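Long-range contacts in endoribonuclease ToxN (PDB 2XDB), which acts as the toxin of a type III toxin-antitoxin system, an endoribonuclease that cleaves AAA(U/G) sequences and is bound by the repeat RNA ToxI in a triangular heterohexameric complex: residues Y4-K9 / A95-L100; S65-K70 / N85-I90; M89-E94 / E155-F160. All coordinates share one frame; numbering follows the deposited sequence.

Interaction 1 (Y4-K9 / A95-L100)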
# COMPACT_ATOMS: atom_id res chain seq x y z
N TYR A 4 -2.23 4.97 -6.64
CA TYR A 4 -1.59 6.26 -6.38
C TYR A 4 -0.07 6.20 -6.48
O TYR A 4 0.52 5.13 -6.35
CB TYR A 4 -1.89 6.73 -4.97
CG TYR A 4 -3.32 7.12 -4.73
CD1 TYR A 4 -3.68 8.45 -4.68
CD2 TYR A 4 -4.29 6.16 -4.52
CE1 TYR A 4 -4.99 8.82 -4.46
CE2 TYR A 4 -5.60 6.52 -4.29
CZ TYR A 4 -5.94 7.85 -4.27
OH TYR A 4 -7.24 8.21 -4.04
N THR A 5 0.54 7.35 -6.71
CA THR A 5 1.96 7.53 -6.41
C THR A 5 2.03 8.56 -5.31
O THR A 5 1.07 9.31 -5.07
CB THR A 5 2.77 8.02 -7.61
OG1 THR A 5 2.31 9.31 -8.03
CG2 THR A 5 2.66 7.05 -8.75
N ILE A 6 3.16 8.58 -4.61
CA ILE A 6 3.35 9.51 -3.51
C ILE A 6 4.66 10.26 -3.77
O ILE A 6 5.60 9.67 -4.32
CB ILE A 6 3.36 8.77 -2.16
CG1 ILE A 6 2.01 8.11 -1.93
CG2 ILE A 6 3.69 9.71 -1.01
CD1 ILE A 6 1.97 7.14 -0.75
N SER A 7 4.72 11.54 -3.41
CA SER A 7 5.92 12.32 -3.68
C SER A 7 7.08 11.88 -2.79
O SER A 7 6.88 11.45 -1.66
CB SER A 7 5.65 13.82 -3.49
OG SER A 7 5.62 14.16 -2.12
N SER A 8 8.30 11.97 -3.31
CA SER A 8 9.47 11.51 -2.58
C SER A 8 9.71 12.34 -1.34
O SER A 8 10.08 11.81 -0.29
CB SER A 8 10.70 11.58 -3.45
OG SER A 8 10.29 11.51 -4.80
N LYS A 9 9.51 13.65 -1.47
CA LYS A 9 9.75 14.56 -0.37
C LYS A 9 8.97 14.10 0.86
O LYS A 9 9.52 14.02 1.95
CB LYS A 9 9.38 16.00 -0.77
CG LYS A 9 9.69 16.31 -2.24
CD LYS A 9 8.70 15.60 -3.18
CE LYS A 9 9.27 15.35 -4.58
NZ LYS A 9 8.25 14.75 -5.50
N ALA A 95 -2.31 16.54 -0.90
CA ALA A 95 -1.44 17.27 -1.81
C ALA A 95 -0.14 16.55 -2.14
O ALA A 95 0.51 16.89 -3.12
CB ALA A 95 -1.14 18.66 -1.28
N GLU A 96 0.27 15.59 -1.32
CA GLU A 96 1.53 14.88 -1.57
C GLU A 96 1.30 13.55 -2.28
O GLU A 96 2.22 12.73 -2.43
CB GLU A 96 2.28 14.66 -0.26
CG GLU A 96 2.66 15.94 0.45
CD GLU A 96 3.27 16.98 -0.47
OE1 GLU A 96 2.96 18.18 -0.31
OE2 GLU A 96 4.06 16.59 -1.36
N VAL A 97 0.08 13.36 -2.76
CA VAL A 97 -0.34 12.08 -3.30
C VAL A 97 -0.97 12.28 -4.67
O VAL A 97 -1.47 13.35 -4.97
CB VAL A 97 -1.35 11.46 -2.36
CG1 VAL A 97 -2.58 10.99 -3.11
CG2 VAL A 97 -0.69 10.36 -1.56
N SER A 98 -0.95 11.26 -5.51
CA SER A 98 -1.40 11.48 -6.88
C SER A 98 -1.88 10.22 -7.58
O SER A 98 -1.14 9.25 -7.71
CB SER A 98 -0.27 12.13 -7.67
OG SER A 98 -0.69 12.42 -8.98
N LEU A 99 -3.14 10.24 -8.03
CA LEU A 99 -3.71 9.09 -8.74
C LEU A 99 -2.94 8.80 -10.02
O LEU A 99 -2.53 9.73 -10.71
CB LEU A 99 -5.16 9.38 -9.11
CG LEU A 99 -6.26 9.30 -8.06
CD1 LEU A 99 -7.54 9.94 -8.57
CD2 LEU A 99 -6.54 7.87 -7.66
N LEU A 100 -2.73 7.53 -10.35
CA LEU A 100 -2.25 7.22 -11.69
C LEU A 100 -3.34 7.67 -12.66
O LEU A 100 -4.53 7.51 -12.39
CB LEU A 100 -1.99 5.71 -11.87
CG LEU A 100 -1.03 4.96 -10.93
CD1 LEU A 100 -0.55 3.68 -11.58
CD2 LEU A 100 0.16 5.81 -10.59

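Interaction 2 (S65-K70 / N85-I90). With nucleotides of chain B.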
# COMPACT_ATOMS: atom_id res chain seq x y z
N SER A 65 -3.72 -13.78 6.77
CA SER A 65 -2.68 -12.85 7.21
C SER A 65 -3.10 -11.40 7.24
O SER A 65 -3.78 -10.91 6.33
CB SER A 65 -1.43 -12.95 6.35
OG SER A 65 -0.47 -12.02 6.81
N LEU A 66 -2.66 -10.72 8.29
CA LEU A 66 -2.97 -9.31 8.50
C LEU A 66 -1.92 -8.38 7.86
O LEU A 66 -2.21 -7.23 7.56
CB LEU A 66 -3.05 -9.03 10.01
CG LEU A 66 -4.41 -8.59 10.54
CD1 LEU A 66 -5.40 -8.56 9.40
CD2 LEU A 66 -4.87 -9.50 11.64
N SER A 67 -0.71 -8.89 7.66
CA SER A 67 0.40 -8.09 7.14
C SER A 67 0.32 -7.89 5.63
O SER A 67 0.74 -6.86 5.09
CB SER A 67 1.71 -8.78 7.47
OG SER A 67 1.70 -9.24 8.80
N CYS A 68 -0.21 -8.89 4.94
CA CYS A 68 -0.14 -8.96 3.50
C CYS A 68 -1.48 -9.39 2.96
O CYS A 68 -2.13 -10.27 3.52
CB CYS A 68 0.91 -10.02 3.09
SG CYS A 68 2.53 -9.76 3.83
N PHE A 69 -1.89 -8.80 1.86
CA PHE A 69 -3.00 -9.35 1.12
C PHE A 69 -2.48 -9.75 -0.26
O PHE A 69 -2.10 -8.89 -1.06
CB PHE A 69 -4.14 -8.34 1.02
CG PHE A 69 -5.32 -8.84 0.26
CD1 PHE A 69 -6.24 -9.68 0.86
CD2 PHE A 69 -5.52 -8.47 -1.06
CE1 PHE A 69 -7.33 -10.16 0.15
CE2 PHE A 69 -6.62 -8.93 -1.77
CZ PHE A 69 -7.52 -9.78 -1.16
N LYS A 70 -2.43 -11.05 -0.53
CA LYS A 70 -1.94 -11.54 -1.82
C LYS A 70 -2.88 -11.20 -2.99
O LYS A 70 -4.10 -11.27 -2.86
CB LYS A 70 -1.73 -13.05 -1.76
CG LYS A 70 -0.33 -13.51 -1.39
CD LYS A 70 -0.27 -15.04 -1.36
CE LYS A 70 1.11 -15.58 -1.71
NZ LYS A 70 1.17 -17.08 -1.62
N ASN A 85 1.29 -4.66 0.66
CA ASN A 85 2.02 -4.76 1.92
C ASN A 85 1.41 -3.89 3.02
O ASN A 85 1.93 -2.83 3.36
CB ASN A 85 3.48 -4.42 1.71
CG ASN A 85 4.40 -5.50 2.22
OD1 ASN A 85 4.07 -6.22 3.17
ND2 ASN A 85 5.57 -5.62 1.61
N LEU A 86 0.28 -4.35 3.55
CA LEU A 86 -0.45 -3.61 4.56
C LEU A 86 0.42 -3.13 5.74
O LEU A 86 0.18 -2.06 6.28
CB LEU A 86 -1.64 -4.43 5.06
CG LEU A 86 -2.66 -4.75 3.98
CD1 LEU A 86 -3.69 -5.69 4.52
CD2 LEU A 86 -3.31 -3.47 3.45
N LYS A 87 1.40 -3.93 6.15
CA LYS A 87 2.15 -3.59 7.35
C LYS A 87 3.03 -2.36 7.18
O LYS A 87 3.56 -1.83 8.14
CB LYS A 87 2.97 -4.77 7.87
CG LYS A 87 3.94 -5.38 6.90
CD LYS A 87 4.69 -6.50 7.62
CE LYS A 87 5.92 -6.97 6.87
NZ LYS A 87 5.53 -7.51 5.54
N PHE A 88 3.16 -1.91 5.94
CA PHE A 88 3.87 -0.66 5.68
C PHE A 88 2.99 0.40 5.06
O PHE A 88 3.49 1.26 4.35
CB PHE A 88 5.07 -0.89 4.79
CG PHE A 88 6.00 -1.92 5.31
CD1 PHE A 88 6.40 -2.98 4.51
CD2 PHE A 88 6.45 -1.86 6.61
CE1 PHE A 88 7.25 -3.94 5.00
CE2 PHE A 88 7.31 -2.82 7.10
CZ PHE A 88 7.70 -3.87 6.30
N MET A 89 1.69 0.35 5.31
CA MET A 89 0.80 1.42 4.90
C MET A 89 1.13 2.69 5.68
O MET A 89 1.71 2.62 6.77
CB MET A 89 -0.65 1.04 5.14
CG MET A 89 -0.99 0.85 6.60
SD MET A 89 -2.70 0.34 6.80
CE MET A 89 -2.79 0.27 8.59
N ILE A 90 0.76 3.85 5.14
CA ILE A 90 1.14 5.12 5.74
C ILE A 90 0.03 6.17 5.65
O ILE A 90 -0.75 6.18 4.71
CB ILE A 90 2.40 5.68 5.09
CG1 ILE A 90 2.19 5.90 3.59
CG2 ILE A 90 3.58 4.74 5.29
CD1 ILE A 90 3.44 6.46 2.92
P U B 2 10.80 -7.25 0.81
OP1 U B 2 11.05 -8.70 0.80
OP2 U B 2 9.49 -6.72 0.33
O5' U B 2 11.10 -6.71 2.27
C5' U B 2 12.28 -7.07 2.97
C4' U B 2 12.33 -6.35 4.29
O4' U B 2 12.50 -4.92 4.09
C3' U B 2 11.08 -6.46 5.13
O3' U B 2 11.03 -7.67 5.85
C2' U B 2 11.17 -5.24 6.03
O2' U B 2 12.11 -5.50 7.06
C1' U B 2 11.79 -4.21 5.08
N1 U B 2 10.81 -3.33 4.40
C2 U B 2 10.36 -2.22 5.06
O2 U B 2 10.71 -1.95 6.18
N3 U B 2 9.47 -1.44 4.36
C4 U B 2 9.01 -1.65 3.08
O4 U B 2 8.22 -0.86 2.57
C5 U B 2 9.53 -2.82 2.46
C6 U B 2 10.40 -3.60 3.12
P A B 5 2.97 -12.88 8.69
OP1 A B 5 1.84 -12.87 7.74
OP2 A B 5 3.94 -11.76 8.68
O5' A B 5 2.42 -13.11 10.16
C5' A B 5 3.24 -13.46 11.27
C4' A B 5 2.78 -12.73 12.51
O4' A B 5 1.88 -11.65 12.16
C3' A B 5 2.00 -13.55 13.52
O3' A B 5 2.84 -14.30 14.37
C2' A B 5 1.22 -12.49 14.27
O2' A B 5 2.09 -11.80 15.17
C1' A B 5 0.87 -11.52 13.14
N9 A B 5 -0.43 -11.82 12.50
C8 A B 5 -0.65 -12.04 11.16
N7 A B 5 -1.90 -12.26 10.84
C5 A B 5 -2.56 -12.16 12.06
C6 A B 5 -3.91 -12.29 12.40
N6 A B 5 -4.88 -12.56 11.50
N1 A B 5 -4.24 -12.13 13.70
C2 A B 5 -3.27 -11.86 14.58
N3 A B 5 -1.97 -11.71 14.39
C4 A B 5 -1.67 -11.88 13.09
P U B 3 9.68 -8.14 6.56
OP1 U B 3 8.57 -7.62 5.73
OP2 U B 3 9.77 -7.73 7.98
O5' U B 3 9.78 -9.71 6.37
C5' U B 3 9.47 -10.24 5.09
C4' U B 3 10.37 -11.39 4.73
O4' U B 3 11.68 -10.91 4.34
C3' U B 3 10.66 -12.37 5.84
O3' U B 3 9.60 -13.28 6.03
C2' U B 3 11.95 -13.02 5.37
O2' U B 3 11.67 -13.98 4.36
C1' U B 3 12.66 -11.84 4.71
N1 U B 3 13.63 -11.17 5.60
C2 U B 3 14.57 -10.36 4.99
O2 U B 3 14.62 -10.19 3.79
N3 U B 3 15.45 -9.76 5.85
C4 U B 3 15.48 -9.89 7.22
O4 U B 3 16.34 -9.27 7.85
C5 U B 3 14.48 -10.75 7.77
C6 U B 3 13.60 -11.35 6.96

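Interaction 3 (M89-E94 / E155-F160). With SO4 (sulfate ion), chain C.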
# COMPACT_ATOMS: atom_id res chain seq x y z
N MET A 89 1.69 0.35 5.31
CA MET A 89 0.80 1.42 4.90
C MET A 89 1.13 2.69 5.68
O MET A 89 1.71 2.62 6.77
CB MET A 89 -0.65 1.04 5.14
CG MET A 89 -0.99 0.85 6.60
SD MET A 89 -2.70 0.34 6.80
CE MET A 89 -2.79 0.27 8.59
N ILE A 90 0.76 3.85 5.14
CA ILE A 90 1.14 5.12 5.74
C ILE A 90 0.03 6.17 5.65
O ILE A 90 -0.75 6.18 4.71
CB ILE A 90 2.40 5.68 5.09
CG1 ILE A 90 2.19 5.90 3.59
CG2 ILE A 90 3.58 4.74 5.29
CD1 ILE A 90 3.44 6.46 2.92
N PRO A 91 -0.06 7.04 6.66
CA PRO A 91 -1.09 8.08 6.54
C PRO A 91 -0.61 9.06 5.49
O PRO A 91 0.60 9.25 5.37
CB PRO A 91 -1.08 8.72 7.91
CG PRO A 91 0.32 8.52 8.41
CD PRO A 91 0.79 7.22 7.85
N ILE A 92 -1.51 9.65 4.71
CA ILE A 92 -1.08 10.56 3.65
C ILE A 92 -1.74 11.93 3.73
O ILE A 92 -2.78 12.09 4.35
CB ILE A 92 -1.35 9.98 2.25
CG1 ILE A 92 -2.84 9.72 2.04
CG2 ILE A 92 -0.56 8.71 2.04
CD1 ILE A 92 -3.57 10.85 1.38
N ILE A 93 -1.09 12.89 3.11
CA ILE A 93 -1.63 14.23 2.89
C ILE A 93 -2.06 14.29 1.43
O ILE A 93 -1.31 13.89 0.54
CB ILE A 93 -0.51 15.25 3.10
CG1 ILE A 93 -0.05 15.24 4.55
CG2 ILE A 93 -0.96 16.63 2.72
CD1 ILE A 93 1.17 16.11 4.77
N GLU A 94 -3.27 14.77 1.15
CA GLU A 94 -3.78 14.70 -0.23
C GLU A 94 -2.91 15.40 -1.27
O GLU A 94 -2.77 14.92 -2.39
CB GLU A 94 -5.23 15.16 -0.32
CG GLU A 94 -6.09 14.54 0.75
CD GLU A 94 -7.46 14.11 0.26
OE1 GLU A 94 -7.64 13.89 -0.96
OE2 GLU A 94 -8.36 13.97 1.12
N GLU A 155 1.26 10.95 14.34
CA GLU A 155 1.59 12.08 15.20
C GLU A 155 2.35 13.17 14.45
O GLU A 155 2.11 14.34 14.71
CB GLU A 155 2.40 11.62 16.42
CG GLU A 155 2.86 12.75 17.36
CD GLU A 155 1.84 13.09 18.46
OE1 GLU A 155 0.68 12.62 18.39
OE2 GLU A 155 2.20 13.84 19.39
N LYS A 156 3.25 12.82 13.53
CA LYS A 156 4.07 13.83 12.85
C LYS A 156 3.64 14.21 11.42
O LYS A 156 4.02 15.27 10.93
CB LYS A 156 5.55 13.43 12.80
CG LYS A 156 6.13 12.86 14.08
CD LYS A 156 5.94 13.79 15.25
CE LYS A 156 6.85 14.99 15.17
NZ LYS A 156 7.14 15.50 16.55
N TYR A 157 2.89 13.36 10.75
CA TYR A 157 2.73 13.55 9.31
C TYR A 157 2.15 14.90 8.89
O TYR A 157 2.58 15.46 7.88
CB TYR A 157 1.98 12.39 8.66
CG TYR A 157 0.47 12.46 8.74
CD1 TYR A 157 -0.29 12.88 7.65
CD2 TYR A 157 -0.20 12.05 9.88
CE1 TYR A 157 -1.69 12.91 7.71
CE2 TYR A 157 -1.59 12.08 9.95
CZ TYR A 157 -2.32 12.51 8.86
OH TYR A 157 -3.69 12.53 8.93
N ARG A 158 1.20 15.44 9.64
CA ARG A 158 0.65 16.73 9.23
C ARG A 158 1.60 17.91 9.48
O ARG A 158 1.26 19.05 9.20
CB ARG A 158 -0.74 16.98 9.80
CG ARG A 158 -1.82 16.24 9.02
CD ARG A 158 -3.22 16.43 9.59
NE ARG A 158 -4.11 15.38 9.11
CZ ARG A 158 -4.56 15.28 7.85
NH1 ARG A 158 -4.21 16.18 6.93
NH2 ARG A 158 -5.37 14.28 7.51
N ASP A 159 2.79 17.62 9.99
CA ASP A 159 3.79 18.67 10.19
C ASP A 159 4.72 18.76 9.00
O ASP A 159 5.65 19.56 8.99
CB ASP A 159 4.61 18.44 11.46
CG ASP A 159 3.83 18.76 12.71
OD1 ASP A 159 2.79 19.47 12.58
OD2 ASP A 159 4.24 18.31 13.81
N PHE A 160 4.46 17.93 7.99
CA PHE A 160 5.29 17.90 6.80
C PHE A 160 5.61 19.29 6.27
O PHE A 160 6.77 19.60 5.97
CB PHE A 160 4.59 17.11 5.72
CG PHE A 160 5.30 17.14 4.41
CD1 PHE A 160 4.74 17.79 3.33
CD2 PHE A 160 6.52 16.52 4.26
CE1 PHE A 160 5.38 17.81 2.12
CE2 PHE A 160 7.18 16.54 3.05
CZ PHE A 160 6.61 17.18 1.97
S SO4 C . -6.00 16.47 3.40
O1 SO4 C . -6.25 17.30 4.57
O2 SO4 C . -7.28 16.15 2.77
O3 SO4 C . -5.15 17.18 2.46
O4 SO4 C . -5.34 15.23 3.82
O HOH W 1 -4.24 11.72 6.45

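Interaction 1 (Y4-K9 / A95-L100)
Tyr4 lays its ring beside the side chain of Leu99, the two pointing the same way, and takes one methyl over a face: Leu99 CD2 sits 3.7 Å from the centroid of the Tyr4 ring, 22° off the normal and shifted toward the rim, a CH-pi contact. Val97 CG2 meets Ile6 CG1 at 3.5 Å. Thr5 and Ser98 share the face of the sheet away from Ile6 and Val97, and Thr5 CG2 meets the tip of Leu100, whose CD2 comes round toward it. These side chains are set by an antiparallel pairing of strands 3-6 and 97-99 at one margin of the six-stranded sheet, in which Thr5 and Ser98 form the hydrogen-bonded pair: Thr5 N to Ser98 O is 2.7 Å and Ser98 N to Thr5 O 2.8 Å. The pairs on either side of it, Tyr4-Leu99 and Ile6-Val97, are non-hydrogen-bonded. Beyond the strand, Ser7 N donates to Glu96 O at 2.9 Å. Ser7 OG, turned between its own backbone N and carbonyl carbon (chi1 77°), gives a hydrogen bond to Glu96 OE2 at 3.0 Å, on the anti lone pair. Ser7 is also the N-cap of helix 8-17, its OG reaching Tyr10 N weakly. Leu48 of strand 45-52 touches Tyr4, Ile6 and Val97, and Ile11 packs on Ile6.

Interaction 2 (S65-K70 / N85-I90)
Ser67 O accepts a hydrogen bond from Lys87 N at 3.2 Å, in the carbonyl plane on a lone pair but bent at the hydrogen (141°). Within the segments, Ser65 OG accepts from Ser67 N in an ST turn, and Lys87 NZ donates to Asn85 OD1 at 3.1 Å.

Leu86 sets off toward the facing segment at CB, which packs 3.4 Å from Ser67 O, with Leu86 CD1 beside Leu66 O. Phe69 CB to Leu86 CD1, 4.4 Å, is a loose apolar contact. Lys87 CG lies between its backbone N and carbonyl carbon (chi1 57°), which lays the chain along Ser67, CD 3.8 Å from Ser67 CB.

Both segments form part of the RNA-binding surface. Ser65 OG donates to OP1 of A5 of chain B at 2.6 Å, Ser67 OG bonds OP2 of that phosphate weakly, and Leu66 packs on the adenine. The base of U2 of chain B covers one face of the Phe88 ring, Lys87 CG the opposite face, and the Lys87 ammonium approaches OP1 of U3 of chain B.

The contact lies at the base of the hairpin of strands 69-73 and 80-91, between helix 125-140, which touches Leu66, Phe69 and Leu86, and strand 45-52, which touches Asn85 and Leu86.

Interaction 3 (M89-E94 / E155-F160)
Tyr157 swings its ring toward Pro91 because CG lies between its own backbone N and carbonyl carbon (chi1 83°), whereas Ile93, with CG1 anti to the carbonyl carbon (chi1 -65°), brings its extended branch back along the ring edge. Pro91 CB then sits over the centre of the Tyr157 ring, 3.9 Å from the centroid and only 7° off the normal, a CH-pi contact, with Pro91 CG beside it. Ile93 CG1 comes near the ring plane at its edge, 3.9 Å from Tyr157 CD1, and Ile93 CD1 goes on to Phe160 CB at 3.7 Å. The opposite face of the ring receives Arg158 CG, so proline and arginine sandwich the tyrosine; the Arg158 guanidinium in turn has Tyr157 CE1 over its own face.

No hydrogen bond joins the two segments directly. A water bridges them, donating to Ile92 O at 2.6 Å and lying 2.7 Å from Tyr157 OH, while that hydroxyl also hydrogen-bonds His45 ND1. Nearby, a sulfate ion, probably from the crystallisation liquor, is held by weak bonds from Glu94 N and Arg158 NH1, with its O4 in the guanidinium plane at the edge. Arg158 NH2 bonds Gly44 O, and Glu94 pairs with Lys46 in a salt bridge.

Residues 155-160, at the carboxy-terminal part of helix 150-156, pack here on residues 89-94, which follow from strand 80-91. Helix 8-17 closes the contact: Tyr10 touches Ile93 and Tyr157 and meets Phe160 edge-to-face, while Tyr47 of strand 45-52 and Leu153 of helix 150-156 back Pro91.

All three interactions reach one antiparallel sheet, interaction 1 at its margin formed by strand 97-99 and interaction 2 beside the other outermost strand, 69-73. Their centres are about 19 Å apart, and the centre of interaction 3 lies about 12 Å from that of interaction 1 and 18 Å from that of interaction 2. Along the chain, interaction 2 is nested within the loop closed by interaction 1, while the segments of interactions 1 and 3 alternate. Strand 80-91 serves interactions 2 and 3, which share Met89 and Ile90, and runs from the RNA-binding surface toward the carboxy-terminal region. Phe160 against Glu96 and Ile92 against Val97 join interactions 1 and 3, bringing the carboxy-terminal segment against the margin where strand 3-6 pairs with 97-99.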